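Local atomic coordinates of putative hydrolase (Shewanella frigidimarina, PDB entry 3LHO), a protein that probably acts as an iron-dependent dioxygenase of the 2-oxoadipate dioxygenase/decarboxylase family, and carries a nickel ion at its metal site in this crystal. Residues L9-T21 against A157-S169. Sequence-based numbering, arbitrary orientation.
With NI (nickel (II) ion), chain B.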
loop_
_atom_site.group_PDB
_atom_site.type_symbol
_atom_site.label_atom_id
_atom_site.label_comp_id
_atom_site.label_asym_id
_atom_site.label_seq_id
_atom_site.Cartn_x
_atom_site.Cartn_y
_atom_site.Cartn_z
ATOM N N LEU A 9 -8.110 13.485 2.230
ATOM C CA LEU A 9 -8.118 12.025 2.099
ATOM C C LEU A 9 -6.782 11.408 2.485
ATOM O O LEU A 9 -6.725 10.499 3.310
ATOM C CB LEU A 9 -8.518 11.592 0.672
ATOM C CG LEU A 9 -8.501 10.105 0.318
ATOM C CD1 LEU A 9 -9.314 9.276 1.337
ATOM C CD2 LEU A 9 -9.030 9.895 -1.075
ATOM N N PHE A 10 -5.701 11.918 1.905
ATOM C CA PHE A 10 -4.382 11.455 2.280
ATOM C C PHE A 10 -3.986 11.762 3.732
ATOM O O PHE A 10 -3.371 10.911 4.361
ATOM C CB PHE A 10 -3.346 11.944 1.281
ATOM C CG PHE A 10 -3.473 11.279 -0.060
ATOM C CD1 PHE A 10 -3.221 9.937 -0.195
ATOM C CD2 PHE A 10 -3.893 11.994 -1.187
ATOM C CE1 PHE A 10 -3.339 9.320 -1.428
ATOM C CE2 PHE A 10 -3.985 11.383 -2.419
ATOM C CZ PHE A 10 -3.726 10.046 -2.543
ATOM N N ALA A 11 -4.398 12.914 4.268
ATOM C CA ALA A 11 -4.194 13.187 5.691
ATOM C C ALA A 11 -4.813 12.068 6.536
ATOM O O ALA A 11 -4.185 11.575 7.447
ATOM C CB ALA A 11 -4.766 14.579 6.130
ATOM N N ALA A 12 -6.053 11.695 6.236
ATOM C CA ALA A 12 -6.780 10.715 7.023
ATOM C C ALA A 12 -6.189 9.316 6.834
ATOM O O ALA A 12 -6.048 8.533 7.807
ATOM C CB ALA A 12 -8.287 10.757 6.662
ATOM N N LEU A 13 -5.779 9.006 5.608
ATOM C CA LEU A 13 -5.149 7.737 5.345
ATOM C C LEU A 13 -3.813 7.597 6.082
ATOM O O LEU A 13 -3.485 6.530 6.610
ATOM C CB LEU A 13 -4.933 7.538 3.828
ATOM C CG LEU A 13 -4.589 6.152 3.306
ATOM C CD1 LEU A 13 -5.793 5.154 3.332
ATOM C CD2 LEU A 13 -4.025 6.246 1.872
ATOM N N TRP A 14 -3.027 8.656 6.055
ATOM C CA TRP A 14 -1.745 8.701 6.765
ATOM C C TRP A 14 -1.915 8.596 8.273
ATOM O O TRP A 14 -1.188 7.856 8.926
ATOM C CB TRP A 14 -1.015 9.986 6.392
ATOM C CG TRP A 14 0.280 10.237 7.145
ATOM C CD1 TRP A 14 0.453 11.076 8.217
ATOM C CD2 TRP A 14 1.563 9.662 6.866
ATOM N NE1 TRP A 14 1.776 11.043 8.633
ATOM C CE2 TRP A 14 2.477 10.180 7.824
ATOM C CE3 TRP A 14 2.032 8.761 5.909
ATOM C CZ2 TRP A 14 3.834 9.840 7.834
ATOM C CZ3 TRP A 14 3.381 8.420 5.924
ATOM C CH2 TRP A 14 4.265 8.954 6.879
ATOM N N GLN A 15 -2.878 9.307 8.832
ATOM C CA GLN A 15 -3.104 9.210 10.302
ATOM C C GLN A 15 -3.399 7.765 10.739
ATOM O O GLN A 15 -2.903 7.296 11.770
ATOM C CB GLN A 15 -4.217 10.150 10.815
ATOM C CG GLN A 15 -3.779 11.648 10.921
ATOM C CD GLN A 15 -2.434 11.859 11.688
ATOM O OE1 GLN A 15 -2.153 11.179 12.687
ATOM N NE2 GLN A 15 -1.615 12.802 11.216
ATOM N N ASP A 16 -4.178 7.068 9.925
ATOM C CA ASP A 16 -4.485 5.675 10.162
ATOM C C ASP A 16 -3.286 4.757 9.977
ATOM O O ASP A 16 -3.045 3.880 10.814
ATOM C CB ASP A 16 -5.655 5.213 9.311
ATOM C CG ASP A 16 -5.914 3.763 9.500
ATOM O OD1 ASP A 16 -6.458 3.387 10.524
ATOM O OD2 ASP A 16 -5.469 2.944 8.675
ATOM N N TYR A 17 -2.555 4.967 8.884
ATOM C CA TYR A 17 -1.353 4.212 8.568
ATOM C C TYR A 17 -0.250 4.257 9.618
ATOM O O TYR A 17 0.373 3.216 9.900
ATOM C CB TYR A 17 -0.814 4.762 7.250
ATOM C CG TYR A 17 0.555 4.267 6.760
ATOM C CD1 TYR A 17 0.716 2.965 6.283
ATOM C CD2 TYR A 17 1.626 5.144 6.680
ATOM C CE1 TYR A 17 1.940 2.514 5.773
ATOM C CE2 TYR A 17 2.874 4.726 6.164
ATOM C CZ TYR A 17 3.032 3.416 5.728
ATOM O OH TYR A 17 4.237 3.037 5.188
ATOM N N ILE A 18 0.015 5.446 10.164
ATOM C CA ILE A 18 1.087 5.597 11.163
ATOM C C ILE A 18 0.760 4.907 12.491
ATOM O O ILE A 18 1.665 4.572 13.240
ATOM C CB ILE A 18 1.542 7.090 11.418
ATOM C CG1 ILE A 18 0.410 7.953 11.988
ATOM C CG2 ILE A 18 2.156 7.714 10.161
ATOM C CD1 ILE A 18 0.879 9.395 12.391
ATOM N N LYS A 19 -0.518 4.655 12.767
ATOM C CA LYS A 19 -0.892 3.849 13.896
ATOM C C LYS A 19 -0.345 2.440 13.782
ATOM O O LYS A 19 0.028 1.866 14.787
ATOM C CB LYS A 19 -2.410 3.796 14.093
ATOM C CG LYS A 19 -3.047 5.125 14.388
ATOM C CD LYS A 19 -4.577 4.974 14.424
ATOM C CE LYS A 19 -5.262 6.299 14.597
ATOM N NZ LYS A 19 -6.736 6.092 14.523
HETATM N N MSE A 20 -0.335 1.878 12.570
HETATM C CA MSE A 20 0.239 0.574 12.299
HETATM C C MSE A 20 1.737 0.690 12.119
HETATM O O MSE A 20 2.437 -0.286 12.351
HETATM C CB MSE A 20 -0.269 -0.005 10.968
HETATM C CG MSE A 20 -1.666 -0.519 11.024
HETATM SE SE MSE A 20 -2.101 -1.252 9.350
HETATM C CE MSE A 20 -2.215 0.364 8.302
ATOM N N THR A 21 2.202 1.866 11.693
ATOM C CA THR A 21 3.560 2.027 11.144
ATOM C C THR A 21 4.284 3.239 11.797
ATOM O O THR A 21 4.567 4.254 11.133
ATOM C CB THR A 21 3.491 2.215 9.607
ATOM O OG1 THR A 21 2.448 1.381 9.082
ATOM C CG2 THR A 21 4.815 1.849 8.937
ATOM N N ALA A 157 -6.989 -10.065 5.247
ATOM C CA ALA A 157 -7.856 -10.674 6.269
ATOM C C ALA A 157 -7.544 -10.135 7.673
ATOM O O ALA A 157 -8.484 -9.855 8.481
ATOM C CB ALA A 157 -7.749 -12.223 6.222
ATOM N N ALA A 158 -6.256 -9.951 7.981
ATOM C CA ALA A 158 -5.843 -9.490 9.340
ATOM C C ALA A 158 -6.081 -8.004 9.594
ATOM O O ALA A 158 -6.444 -7.609 10.718
ATOM C CB ALA A 158 -4.361 -9.849 9.650
ATOM N N LEU A 159 -5.849 -7.168 8.593
ATOM C CA LEU A 159 -5.827 -5.693 8.832
ATOM C C LEU A 159 -6.941 -4.900 8.130
ATOM O O LEU A 159 -7.260 -3.767 8.526
ATOM C CB LEU A 159 -4.438 -5.153 8.456
ATOM C CG LEU A 159 -3.350 -5.572 9.475
ATOM C CD1 LEU A 159 -1.995 -5.346 8.901
ATOM C CD2 LEU A 159 -3.494 -4.833 10.809
ATOM N N GLY A 160 -7.554 -5.518 7.136
ATOM C CA GLY A 160 -8.658 -4.924 6.411
ATOM C C GLY A 160 -8.259 -3.788 5.474
ATOM O O GLY A 160 -7.231 -3.850 4.773
ATOM N N TYR A 161 -9.122 -2.783 5.418
ATOM C CA TYR A 161 -9.010 -1.690 4.465
ATOM C C TYR A 161 -8.268 -0.535 5.092
ATOM O O TYR A 161 -8.843 0.265 5.828
ATOM C CB TYR A 161 -10.396 -1.295 3.901
ATOM C CG TYR A 161 -10.867 -2.388 2.986
ATOM C CD1 TYR A 161 -10.254 -2.586 1.778
ATOM C CD2 TYR A 161 -11.814 -3.328 3.400
ATOM C CE1 TYR A 161 -10.618 -3.594 0.964
ATOM C CE2 TYR A 161 -12.148 -4.414 2.571
ATOM C CZ TYR A 161 -11.571 -4.511 1.373
ATOM O OH TYR A 161 -11.888 -5.589 0.571
ATOM N N ARG A 162 -6.976 -0.487 4.832
ATOM C CA ARG A 162 -6.048 0.508 5.385
ATOM C C ARG A 162 -4.881 0.590 4.400
ATOM O O ARG A 162 -4.688 -0.327 3.586
ATOM C CB ARG A 162 -5.519 0.125 6.788
ATOM C CG ARG A 162 -6.536 -0.332 7.769
ATOM C CD ARG A 162 -5.943 -0.792 9.076
ATOM N NE ARG A 162 -5.448 0.318 9.890
ATOM C CZ ARG A 162 -5.065 0.225 11.165
ATOM N NH1 ARG A 162 -5.134 -0.919 11.830
ATOM N NH2 ARG A 162 -4.582 1.302 11.783
ATOM N N ALA A 163 -4.120 1.678 4.394
ATOM C CA ALA A 163 -2.974 1.749 3.405
ATOM C C ALA A 163 -2.010 0.626 3.687
ATOM O O ALA A 163 -1.683 0.363 4.840
ATOM C CB ALA A 163 -2.237 3.116 3.476
ATOM N N ASN A 164 -1.562 -0.074 2.639
ATOM C CA ASN A 164 -0.513 -1.056 2.804
ATOM C C ASN A 164 0.841 -0.381 2.949
ATOM O O ASN A 164 1.654 -0.810 3.760
ATOM C CB ASN A 164 -0.469 -2.035 1.632
ATOM C CG ASN A 164 0.700 -3.059 1.741
ATOM O OD1 ASN A 164 1.748 -2.867 1.144
ATOM N ND2 ASN A 164 0.513 -4.130 2.521
ATOM N N HIS A 165 1.074 0.673 2.164
ATOM C CA HIS A 165 2.263 1.539 2.381
ATOM C C HIS A 165 2.126 2.892 1.718
ATOM O O HIS A 165 1.336 3.061 0.779
ATOM C CB HIS A 165 3.579 0.848 1.948
ATOM C CG HIS A 165 3.647 0.464 0.504
ATOM N ND1 HIS A 165 3.228 -0.762 0.031
ATOM C CD2 HIS A 165 4.199 1.103 -0.557
ATOM C CE1 HIS A 165 3.454 -0.837 -1.265
ATOM N NE2 HIS A 165 4.034 0.293 -1.658
ATOM N N PHE A 166 2.860 3.861 2.270
ATOM C CA PHE A 166 3.237 5.090 1.574
ATOM C C PHE A 166 4.666 4.964 1.084
ATOM O O PHE A 166 5.483 4.308 1.741
ATOM C CB PHE A 166 3.183 6.248 2.521
ATOM C CG PHE A 166 1.816 6.740 2.744
ATOM C CD1 PHE A 166 0.900 5.966 3.439
ATOM C CD2 PHE A 166 1.436 8.003 2.278
ATOM C CE1 PHE A 166 -0.393 6.443 3.669
ATOM C CE2 PHE A 166 0.148 8.490 2.550
ATOM C CZ PHE A 166 -0.763 7.683 3.181
ATOM N N THR A 167 4.952 5.620 -0.042
ATOM C CA THR A 167 6.274 5.658 -0.625
ATOM C C THR A 167 6.753 7.082 -0.883
ATOM O O THR A 167 6.107 7.825 -1.634
ATOM C CB THR A 167 6.310 4.888 -1.945
ATOM O OG1 THR A 167 5.891 3.535 -1.713
ATOM C CG2 THR A 167 7.759 4.919 -2.515
ATOM N N VAL A 168 7.869 7.448 -0.248
ATOM C CA VAL A 168 8.518 8.732 -0.425
ATOM C C VAL A 168 9.129 8.889 -1.789
ATOM O O VAL A 168 9.745 7.953 -2.305
ATOM C CB VAL A 168 9.586 8.954 0.671
ATOM C CG1 VAL A 168 10.332 10.265 0.451
ATOM C CG2 VAL A 168 8.882 8.935 2.066
ATOM N N SER A 169 8.935 10.064 -2.398
ATOM C CA SER A 169 9.540 10.361 -3.654
ATOM C C SER A 169 10.934 10.904 -3.373
ATOM O O SER A 169 11.079 12.047 -2.874
ATOM C CB SER A 169 8.746 11.433 -4.416
ATOM O OG SER A 169 9.474 11.843 -5.561
HETATM NI NI NI B . 5.061 0.446 -3.512
HETATM O O HOH W 1 -4.407 3.752 6.376
HETATM O O HOH W 2 5.908 -1.815 -3.432
HETATM O O HOH W 3 5.981 0.015 -5.277
HETATM O O HOH W 4 3.578 -0.664 -4.865
#
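W14 and Y17 both hold CG trans to the backbone N (chi1 175° and 172°), while F166 turns its CG to lie opposite its own carbonyl carbon (chi1 -79°); the three rings thereby meet as an aromatic cluster where helix 6-20 crosses strand 165-169 of the mixed sheet. W14 and F166 make an edge-to-face pair: the six-membered ring of W14 presents its edge, with CE3 over the centre of the F166 face. Y17 slides past F166 in the opposite direction, CD2 of Y17 lying 3.4 Å from CD1 of F166, and its hydroxyl O receives a weak bond from the F166 backbone N; the stronger polar partner of that hydroxyl is the carbonyl O of F233. L13 packs beside F166, its CD2 against CZ of F166 and its CG against CB of A163.

Toward the C-terminal end of the helix the contact turns polar. R162 grips D16 side-on: NE gives a nearly straight bond to the syn lone pair of OD2 (2.9 Å), in the guanidinium plane, and NH2 reaches OD1 only weakly. The same NH2 also bonds the D16 backbone O from above the carbonyl plane. Selenomethionine M20 covers one guanidinium face, its CG 3.5 Å from CZ of R162. Replacing R162 by alanine is likely to leave the D16 carboxylate without its charge partner and M20 without the flat group it covers. One water bridges the two segments, donating to L13 O and D16 OD2 and accepting from A163 N.

A few residues on, H165 joins H41 and E235 as a nickel ligand, with three waters also on the metal: ND1 of H165 donates in the ring plane to N164 OD1 (2.8 Å), holding the imidazole's rotation while NE2 binds nickel at 2.1 Å.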